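Oxalate biosynthetic component 1 (Burkholderia thailandensis, PDB 5IKY) takes part in oxalate biosynthesis as a bifunctional enzyme, joining a serine hydrolase of the alpha/beta hydrolase family to an additional lyase activity. Local coordinates at residues A[313-318]-A[354-359]; A[347-352]-A[373-378]; A[379-384]-A[399-404]; A[446-451]-A[467-472]. All coordinates share one frame; numbering follows the deposited sequence.

In the fold
From the N terminus, the chain first passes the loop 313-318, which follows strand 310-313, and contact 1 closes when helix 354-360 returns to it. Strand 346-351 lies in the chain between those two segments and pairs in contact 2 with strand 375-380 beyond them, so contacts 1 and 2 cross. Contact 3 follows in series, folding the end of strand 375-380 against the approach to helix 403-415. Contact 4, also in series, closes a beta-alpha-beta unit around helix 460-466. Contacts 2 and 4 are separate steps around one closed eight-stranded parallel barrel, linked by strand 375-380 pairing with 446-451; contacts 1 and 3 join loops beyond barrel strands to surrounding elements. None of the four loops encloses another.

Contact 1 of 4, residues A[313-318]-A[354-359]; sequences FSPGPV and HTIVEN
With CG1 anti to the carbonyl carbon and chi2 at -69°, Ile356 swings CD1 off helix 354-360 toward the backbone of Pro315 and Gly316, and Asn359, whose CG is likewise anti to its carbonyl carbon (chi1 -72°), brings its amide to the same loop one helical turn later. CD1 of Ile356 ends 3.4 Å from Gly316 N and 3.5 Å from Pro315 C, lying against the peptide between these two residues; it also reaches CB of Ser314 at 4.1 Å. The other branch, CG2, meets the proline ring, 3.8 Å from Pro315 CD, and the two side chains cross at about a right angle. Gly316 has no side chain to stand between its backbone and the helix. This loop follows strand 310-313 of the (beta/alpha)8 barrel, at the C-terminal ends of the strands, and helix 354-360 comes directly after the next barrel strand, 346-351. Pro315 is the centre of an inverse gamma turn, closed by Gly316 N bonding to Ser314 O. The turn presents Pro315 O to the helix, where Asn359 ND2 donates a hydrogen bond of 3.0 Å to it. The oxygen lies close to the amide plane of Asn359, and the N-H...O angle is 154°. CB of Asn359 packs on the same oxygen at 3.2 Å. Asn353, just ahead of the helix, bonds Pro317 O through its ND2 and Ile356 N through its OD1, and the hydroxyl of Thr355 is engaged by Asp398. Ser314 OG bonds back to Glu350 O on strand 346-351.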
# COMPACT_ATOMS: atom_id res chain seq x y z
N PHE A 313 18.81 15.54 -12.88
CA PHE A 313 19.71 15.91 -13.96
C PHE A 313 19.44 17.36 -14.35
O PHE A 313 18.34 17.70 -14.78
CB PHE A 313 19.52 14.97 -15.15
CG PHE A 313 20.55 15.14 -16.24
CD1 PHE A 313 21.78 14.51 -16.15
CD2 PHE A 313 20.28 15.92 -17.35
CE1 PHE A 313 22.72 14.66 -17.15
CE2 PHE A 313 21.22 16.07 -18.36
CZ PHE A 313 22.44 15.44 -18.25
N SER A 314 20.44 18.22 -14.20
CA SER A 314 20.30 19.62 -14.57
C SER A 314 21.36 20.04 -15.59
O SER A 314 22.52 20.22 -15.24
CB SER A 314 20.38 20.52 -13.33
OG SER A 314 19.27 20.31 -12.48
N PRO A 315 20.95 20.18 -16.85
CA PRO A 315 21.90 20.56 -17.90
C PRO A 315 22.28 22.04 -17.84
O PRO A 315 21.98 22.79 -18.76
CB PRO A 315 21.15 20.23 -19.19
CG PRO A 315 19.71 20.40 -18.82
CD PRO A 315 19.60 19.97 -17.38
N GLY A 316 22.92 22.44 -16.75
CA GLY A 316 23.36 23.81 -16.57
C GLY A 316 23.52 24.15 -15.10
O GLY A 316 23.08 23.39 -14.23
N PRO A 317 24.15 25.30 -14.81
CA PRO A 317 24.40 25.74 -13.43
C PRO A 317 23.11 26.01 -12.66
O PRO A 317 22.14 26.48 -13.24
CB PRO A 317 25.20 27.03 -13.61
CG PRO A 317 25.73 26.99 -15.00
CD PRO A 317 24.71 26.24 -15.79
N VAL A 318 23.12 25.70 -11.37
CA VAL A 318 21.99 26.04 -10.51
C VAL A 318 22.46 27.06 -9.48
O VAL A 318 23.24 26.74 -8.59
CB VAL A 318 21.41 24.81 -9.80
CG1 VAL A 318 20.17 25.19 -9.01
CG2 VAL A 318 21.09 23.72 -10.81
N HIS A 354 15.94 29.46 -16.99
CA HIS A 354 15.78 29.54 -18.44
C HIS A 354 16.99 28.99 -19.19
O HIS A 354 16.87 28.52 -20.32
CB HIS A 354 15.50 30.98 -18.88
CG HIS A 354 14.11 31.44 -18.59
ND1 HIS A 354 13.01 30.95 -19.25
CD2 HIS A 354 13.64 32.34 -17.69
CE1 HIS A 354 11.92 31.53 -18.79
NE2 HIS A 354 12.27 32.38 -17.84
N THR A 355 18.16 29.05 -18.56
CA THR A 355 19.37 28.51 -19.17
C THR A 355 19.27 26.99 -19.28
O THR A 355 19.75 26.39 -20.25
CB THR A 355 20.63 28.91 -18.38
OG1 THR A 355 20.65 30.33 -18.21
CG2 THR A 355 21.88 28.47 -19.12
N ILE A 356 18.65 26.36 -18.28
CA ILE A 356 18.40 24.92 -18.32
C ILE A 356 17.50 24.56 -19.50
O ILE A 356 17.79 23.63 -20.26
CB ILE A 356 17.74 24.41 -17.02
CG1 ILE A 356 18.69 24.58 -15.83
CG2 ILE A 356 17.33 22.95 -17.16
CD1 ILE A 356 19.88 23.67 -15.87
N VAL A 357 16.41 25.30 -19.65
CA VAL A 357 15.48 25.12 -20.75
C VAL A 357 16.20 25.21 -22.09
O VAL A 357 16.08 24.33 -22.95
CB VAL A 357 14.35 26.17 -20.73
CG1 VAL A 357 13.38 25.94 -21.88
CG2 VAL A 357 13.63 26.17 -19.39
N GLU A 358 16.95 26.29 -22.25
CA GLU A 358 17.63 26.60 -23.49
C GLU A 358 18.73 25.58 -23.81
O GLU A 358 18.95 25.25 -24.97
CB GLU A 358 18.20 28.02 -23.41
CG GLU A 358 19.49 28.27 -24.14
CD GLU A 358 19.87 29.74 -24.13
OE1 GLU A 358 20.93 30.08 -23.57
OE2 GLU A 358 19.10 30.55 -24.70
N ASN A 359 19.39 25.07 -22.77
CA ASN A 359 20.38 24.02 -22.96
C ASN A 359 19.71 22.69 -23.30
O ASN A 359 20.25 21.88 -24.05
CB ASN A 359 21.25 23.86 -21.72
CG ASN A 359 22.23 25.01 -21.55
OD1 ASN A 359 22.54 25.72 -22.51
ND2 ASN A 359 22.73 25.19 -20.33

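Contact 2 of 4, residues A[347-352]-A[373-378]; sequences PEIEVF and VPVLFM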
# COMPACT_ATOMS: atom_id res chain seq x y z
N PRO A 347 16.91 9.98 -16.56
CA PRO A 347 17.09 11.28 -15.90
C PRO A 347 15.77 12.02 -15.74
O PRO A 347 14.86 11.86 -16.56
CB PRO A 347 18.01 12.03 -16.86
CG PRO A 347 17.77 11.41 -18.19
CD PRO A 347 17.49 9.96 -17.91
N GLU A 348 15.65 12.81 -14.67
CA GLU A 348 14.57 13.78 -14.58
C GLU A 348 15.18 15.17 -14.62
O GLU A 348 15.97 15.54 -13.75
CB GLU A 348 13.76 13.62 -13.30
CG GLU A 348 12.52 14.51 -13.26
CD GLU A 348 11.89 14.57 -11.88
OE1 GLU A 348 12.64 14.60 -10.88
OE2 GLU A 348 10.64 14.58 -11.80
N ILE A 349 14.82 15.93 -15.64
CA ILE A 349 15.39 17.25 -15.82
C ILE A 349 14.80 18.22 -14.80
O ILE A 349 13.62 18.56 -14.87
CB ILE A 349 15.14 17.79 -17.23
CG1 ILE A 349 15.28 16.67 -18.27
CG2 ILE A 349 16.08 18.95 -17.52
CD1 ILE A 349 16.64 16.03 -18.29
N GLU A 350 15.63 18.63 -13.85
CA GLU A 350 15.21 19.65 -12.90
C GLU A 350 15.37 21.01 -13.55
O GLU A 350 16.49 21.51 -13.70
CB GLU A 350 16.02 19.55 -11.61
CG GLU A 350 16.05 18.15 -11.01
CD GLU A 350 15.89 18.15 -9.50
OE1 GLU A 350 16.88 18.41 -8.79
OE2 GLU A 350 14.76 17.89 -9.03
N VAL A 351 14.26 21.60 -13.97
CA VAL A 351 14.28 22.87 -14.68
C VAL A 351 14.27 24.04 -13.70
O VAL A 351 13.21 24.53 -13.31
CB VAL A 351 13.09 22.98 -15.65
CG1 VAL A 351 13.17 24.27 -16.44
CG2 VAL A 351 13.08 21.79 -16.59
N PHE A 352 15.46 24.47 -13.30
CA PHE A 352 15.59 25.56 -12.34
C PHE A 352 15.49 26.93 -12.99
O PHE A 352 14.90 27.85 -12.41
CB PHE A 352 16.92 25.45 -11.59
CG PHE A 352 16.94 24.38 -10.54
CD1 PHE A 352 16.40 24.61 -9.29
CD2 PHE A 352 17.52 23.15 -10.79
CE1 PHE A 352 16.41 23.64 -8.31
CE2 PHE A 352 17.54 22.17 -9.82
CZ PHE A 352 16.99 22.41 -8.58
N VAL A 373 12.79 7.63 -23.55
CA VAL A 373 11.54 8.37 -23.68
C VAL A 373 10.40 7.64 -22.97
O VAL A 373 10.42 6.42 -22.85
CB VAL A 373 11.18 8.57 -25.17
CG1 VAL A 373 12.20 9.47 -25.84
CG2 VAL A 373 11.09 7.24 -25.89
N PRO A 374 9.41 8.39 -22.47
CA PRO A 374 9.29 9.86 -22.50
C PRO A 374 10.29 10.58 -21.59
O PRO A 374 10.67 10.06 -20.54
CB PRO A 374 7.86 10.11 -22.03
CG PRO A 374 7.51 8.91 -21.22
CD PRO A 374 8.21 7.76 -21.89
N VAL A 375 10.71 11.76 -22.02
CA VAL A 375 11.65 12.58 -21.26
C VAL A 375 10.91 13.24 -20.11
O VAL A 375 9.83 13.79 -20.29
CB VAL A 375 12.32 13.64 -22.16
CG1 VAL A 375 13.34 14.45 -21.38
CG2 VAL A 375 12.99 12.97 -23.34
N LEU A 376 11.50 13.17 -18.92
CA LEU A 376 10.83 13.66 -17.72
C LEU A 376 11.32 15.05 -17.31
O LEU A 376 12.52 15.28 -17.21
CB LEU A 376 11.04 12.68 -16.56
CG LEU A 376 10.75 11.22 -16.89
CD1 LEU A 376 11.11 10.34 -15.72
CD2 LEU A 376 9.29 11.04 -17.28
N PHE A 377 10.39 15.97 -17.07
CA PHE A 377 10.75 17.33 -16.70
C PHE A 377 10.14 17.75 -15.37
O PHE A 377 8.99 17.44 -15.07
CB PHE A 377 10.34 18.31 -17.79
CG PHE A 377 11.17 18.23 -19.03
CD1 PHE A 377 12.40 18.87 -19.10
CD2 PHE A 377 10.74 17.50 -20.13
CE1 PHE A 377 13.17 18.79 -20.24
CE2 PHE A 377 11.51 17.42 -21.27
CZ PHE A 377 12.73 18.07 -21.33
N MET A 378 10.94 18.47 -14.59
CA MET A 378 10.52 19.01 -13.30
C MET A 378 10.65 20.53 -13.31
O MET A 378 11.75 21.06 -13.38
CB MET A 378 11.38 18.42 -12.18
CG MET A 378 10.70 18.38 -10.82
SD MET A 378 9.09 17.60 -10.92
CE MET A 378 8.09 18.89 -10.21
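Ile349 and Phe377 lie side by side and point the same way from two neighbouring parallel strands. CD1 of Phe377 comes within 3.5 Å of Ile349 CB, and its CE1 sits 3.6 Å from Ile349 CG1. Val351 CG2 comes up at the ring edge, near its plane, 3.9 Å from CD1 of Phe377. Beneath this close packing three backbone bonds stitch the strands: Ile349 N to Leu376 O, Met378 N to Ile349 O, and Val351 N to Met378 O at 2.6 Å. On the sheet face of Glu348, Glu350, Leu376 and Met378 the side-chain contacts are mostly longer, near 4 Å. Glu348, with CG anti to the backbone N (chi1 -173°) and an extended chain, slants across Met378, OE2 3.5 Å from SD, while its OE1 is hydrogen-bonded by Asn277. The loose member is Glu350, which scarcely reaches across, OE2 being 4.5 Å from Met378 CG. Both faces are buried. Val351 also packs on Val357 of helix 354-360, and the Glu350 side chain is about 4 Å from the bound magnesium ion. One face thus meets the surrounding helices and the other the metal-bearing interior, the arrangement of a (beta/alpha)8 TIM barrel.

Contact 3 of 4, residues A[379-384]-A[399-404]; sequences LVAAVD and SLIDVP
Where barrel strand 375-380 ends, the chain from Leu379 to Ala382 packs on Leu400 and Ile401, in the loop that leads into helix 403-415. CD1 of Leu400 reaches Val380 O at 3.8 Å and CD2 of Leu379 at 4.3 Å; Leu400 also packs on Leu432 and Thr435 of helix 418-442, so it bridges the strand end and that helix. Ile401 sends CD1 to the next peptide along, 4.0 Å from Ala382 N and 4.3 Å from Ala381 CB. Residues 381-384 leave the C-terminal end of a TIM-type barrel strand, and the excursion to 399-404 holds two short strands, 386-388 and 395-397. At the far end, Ser399 lays OG against the backbone of Asp384, 3.4 Å from its CA, and the hydroxyl is hydrogen-bonded with Gln385 N and Asp397 OD1. The carboxylate of Asp384, with CG anti to the carbonyl carbon (chi1 -67°), lies across Val403 at about a right angle, OD1 3.5 Å from CG2. That van der Waals touch lies beside a salt bridge from OD1 to Arg406 NE, one turn into the helix. Asp402 caps the same helix at its N-cap position.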
# COMPACT_ATOMS: atom_id res chain seq x y z
N LEU A 379 9.52 21.23 -13.24
CA LEU A 379 9.54 22.69 -13.23
C LEU A 379 9.68 23.23 -11.81
O LEU A 379 8.73 23.20 -11.03
CB LEU A 379 8.29 23.27 -13.88
CG LEU A 379 8.08 23.01 -15.37
CD1 LEU A 379 6.88 23.80 -15.88
CD2 LEU A 379 9.33 23.34 -16.16
N VAL A 380 10.87 23.73 -11.49
CA VAL A 380 11.11 24.35 -10.20
C VAL A 380 10.67 25.81 -10.24
O VAL A 380 11.49 26.71 -10.43
CB VAL A 380 12.59 24.26 -9.80
CG1 VAL A 380 12.77 24.60 -8.33
CG2 VAL A 380 13.13 22.87 -10.10
N ALA A 381 9.37 26.03 -10.08
CA ALA A 381 8.80 27.36 -10.25
C ALA A 381 8.78 28.16 -8.95
O ALA A 381 8.78 27.59 -7.86
CB ALA A 381 7.39 27.25 -10.81
N ALA A 382 8.79 29.49 -9.09
CA ALA A 382 8.71 30.42 -7.97
C ALA A 382 9.93 30.34 -7.04
O ALA A 382 9.87 30.77 -5.89
CB ALA A 382 7.43 30.21 -7.18
N VAL A 383 11.03 29.80 -7.55
CA VAL A 383 12.29 29.79 -6.82
C VAL A 383 13.30 30.70 -7.51
O VAL A 383 13.74 30.41 -8.62
CB VAL A 383 12.87 28.36 -6.71
CG1 VAL A 383 14.27 28.40 -6.12
CG2 VAL A 383 11.95 27.48 -5.87
N ASP A 384 13.66 31.79 -6.84
CA ASP A 384 14.51 32.82 -7.45
C ASP A 384 15.89 32.29 -7.84
O ASP A 384 16.62 31.75 -7.02
CB ASP A 384 14.66 34.01 -6.51
CG ASP A 384 13.35 34.76 -6.32
OD1 ASP A 384 12.39 34.48 -7.07
OD2 ASP A 384 13.28 35.62 -5.42
N SER A 399 15.12 33.26 -13.41
CA SER A 399 14.03 32.47 -12.84
C SER A 399 12.94 32.19 -13.87
O SER A 399 12.69 33.02 -14.75
CB SER A 399 13.44 33.17 -11.62
OG SER A 399 14.45 33.58 -10.72
N LEU A 400 12.29 31.04 -13.75
CA LEU A 400 11.17 30.69 -14.61
C LEU A 400 10.05 31.71 -14.45
O LEU A 400 9.47 32.18 -15.43
CB LEU A 400 10.65 29.28 -14.30
CG LEU A 400 11.63 28.14 -14.56
CD1 LEU A 400 10.97 26.80 -14.24
CD2 LEU A 400 12.12 28.16 -16.00
N ILE A 401 9.76 32.05 -13.20
CA ILE A 401 8.89 33.17 -12.89
C ILE A 401 9.77 34.31 -12.39
O ILE A 401 10.43 34.17 -11.37
CB ILE A 401 7.84 32.81 -11.82
CG1 ILE A 401 7.00 31.61 -12.27
CG2 ILE A 401 6.94 34.01 -11.52
CD1 ILE A 401 5.91 31.24 -11.30
N ASP A 402 9.80 35.42 -13.12
CA ASP A 402 10.69 36.52 -12.77
C ASP A 402 10.37 37.02 -11.37
O ASP A 402 9.22 36.99 -10.93
CB ASP A 402 10.62 37.66 -13.79
CG ASP A 402 9.26 38.33 -13.84
OD1 ASP A 402 8.95 39.13 -12.93
OD2 ASP A 402 8.51 38.08 -14.80
N VAL A 403 11.41 37.47 -10.67
CA VAL A 403 11.29 37.92 -9.28
C VAL A 403 10.22 39.00 -9.05
O VAL A 403 9.47 38.91 -8.08
CB VAL A 403 12.66 38.43 -8.76
CG1 VAL A 403 12.52 39.00 -7.36
CG2 VAL A 403 13.68 37.30 -8.78
N PRO A 404 10.13 40.02 -9.94
CA PRO A 404 9.03 40.97 -9.74
C PRO A 404 7.65 40.31 -9.77
O PRO A 404 6.77 40.69 -9.00
CB PRO A 404 9.19 41.94 -10.91
CG PRO A 404 10.64 41.90 -11.22
CD PRO A 404 11.05 40.47 -10.99

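Contact 4 of 4, residues A[446-451]-A[467-472]; sequences CKISLL and LDLDGI
Asp470 reaches across to Lys447 and Ile448 from the turn that leads into strand 471-474. Its CB rests 3.7 Å from Ile448 O and also touches Lys447 CD. With chi1 at -51°, CG stands beside the backbone N and is carried back along the neighbouring strand, 3.7 Å from Lys447 CD; the two side chains cross at about a right angle. At the tip the oxygens part. OD1 faces the lysine but stops 4.0 Å from NZ, beyond a salt bridge, whereas OD2 takes a nearly straight hydrogen bond from Ile448 N (2.7 Å, 168°) on its anti side and is also salt-bridged by Arg440 NH2. The carboxylate therefore occupies the place a strand carbonyl would take in bonding Ile448 N. Ile448 O answers the other way, accepting Asp470 N at 2.9 Å and, weakly, Gly471 N at 3.3 Å. Beyond this the parallel pairing begins, with Leu450 N bonded to Gly471 O at 3.1 Å. Ser449 sets its OG over CA of Gly471, where the strands come close. On the face turned to the helices, Leu469 CD1 touches Leu450 CB, and CD2 meets Ile448 CG2. Helix 460-466 connects the two strands and packs on Leu450 and Ile472, completing a beta-alpha-beta unit of the barrel; it ends in a Schellman motif at Asp468. With a backbone N-H and an arginine both gripping OD2 and a lysine nearby, the Asp470 carboxylate is probably held ionised, tying the start of strand 471-474 to the side of strand 446-451.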
# COMPACT_ATOMS: atom_id res chain seq x y z
N CYS A 446 7.27 13.61 -23.88
CA CYS A 446 7.78 14.09 -22.61
C CYS A 446 6.69 14.29 -21.56
O CYS A 446 5.53 14.55 -21.89
CB CYS A 446 8.54 15.40 -22.80
SG CYS A 446 7.49 16.84 -23.07
N LYS A 447 7.08 14.16 -20.30
CA LYS A 447 6.19 14.44 -19.17
C LYS A 447 6.70 15.65 -18.41
O LYS A 447 7.90 15.78 -18.17
CB LYS A 447 6.10 13.23 -18.23
CG LYS A 447 5.57 11.97 -18.88
CD LYS A 447 4.10 12.12 -19.22
CE LYS A 447 3.56 10.85 -19.86
NZ LYS A 447 2.10 10.96 -20.12
N ILE A 448 5.79 16.54 -18.02
CA ILE A 448 6.17 17.74 -17.29
C ILE A 448 5.41 17.85 -15.97
O ILE A 448 4.18 17.81 -15.95
CB ILE A 448 5.91 19.01 -18.11
CG1 ILE A 448 6.69 18.96 -19.43
CG2 ILE A 448 6.29 20.25 -17.32
CD1 ILE A 448 6.36 20.10 -20.37
N SER A 449 6.16 17.99 -14.88
CA SER A 449 5.55 18.15 -13.56
C SER A 449 5.87 19.52 -12.96
O SER A 449 6.79 20.21 -13.40
CB SER A 449 6.02 17.04 -12.61
OG SER A 449 5.61 15.77 -13.08
N LEU A 450 5.11 19.90 -11.94
CA LEU A 450 5.26 21.20 -11.31
C LEU A 450 5.47 21.10 -9.80
O LEU A 450 4.83 20.29 -9.13
CB LEU A 450 4.02 22.06 -11.59
CG LEU A 450 3.93 23.41 -10.88
CD1 LEU A 450 4.98 24.37 -11.42
CD2 LEU A 450 2.53 24.00 -11.02
N LEU A 451 6.38 21.91 -9.28
CA LEU A 451 6.50 22.08 -7.84
C LEU A 451 6.44 23.57 -7.50
O LEU A 451 6.82 24.42 -8.31
CB LEU A 451 7.80 21.45 -7.32
CG LEU A 451 9.15 22.14 -7.51
CD1 LEU A 451 9.45 23.12 -6.38
CD2 LEU A 451 10.25 21.10 -7.61
N LEU A 467 -1.87 24.66 -17.37
CA LEU A 467 -0.76 24.35 -18.25
C LEU A 467 -0.88 22.93 -18.81
O LEU A 467 -0.04 22.50 -19.60
CB LEU A 467 0.57 24.51 -17.52
CG LEU A 467 0.87 25.92 -16.99
CD1 LEU A 467 2.15 25.93 -16.18
CD2 LEU A 467 0.96 26.91 -18.15
N ASP A 468 -1.93 22.23 -18.39
CA ASP A 468 -2.18 20.86 -18.83
C ASP A 468 -0.97 19.97 -18.55
O ASP A 468 -0.52 19.22 -19.42
CB ASP A 468 -2.54 20.83 -20.32
CG ASP A 468 -3.15 19.51 -20.75
OD1 ASP A 468 -3.95 18.93 -19.97
OD2 ASP A 468 -2.83 19.04 -21.86
N LEU A 469 -0.44 20.07 -17.34
CA LEU A 469 0.76 19.31 -16.97
C LEU A 469 0.42 17.87 -16.63
O LEU A 469 -0.75 17.51 -16.48
CB LEU A 469 1.47 19.98 -15.80
CG LEU A 469 1.92 21.42 -16.05
CD1 LEU A 469 2.74 21.93 -14.88
CD2 LEU A 469 2.70 21.54 -17.35
N ASP A 470 1.45 17.04 -16.51
CA ASP A 470 1.26 15.61 -16.31
C ASP A 470 1.35 15.21 -14.85
O ASP A 470 0.71 14.25 -14.42
CB ASP A 470 2.30 14.83 -17.13
CG ASP A 470 2.35 15.28 -18.58
OD1 ASP A 470 1.45 14.87 -19.35
OD2 ASP A 470 3.27 16.03 -18.94
N GLY A 471 2.13 15.96 -14.08
CA GLY A 471 2.37 15.62 -12.69
C GLY A 471 2.46 16.81 -11.75
O GLY A 471 2.75 17.93 -12.16
N ILE A 472 2.18 16.55 -10.48
CA ILE A 472 2.29 17.57 -9.44
C ILE A 472 3.15 17.04 -8.30
O ILE A 472 2.98 15.90 -7.87
CB ILE A 472 0.90 17.98 -8.90
CG1 ILE A 472 0.01 18.50 -10.02
CG2 ILE A 472 1.04 19.02 -7.82
CD1 ILE A 472 -1.39 18.86 -9.57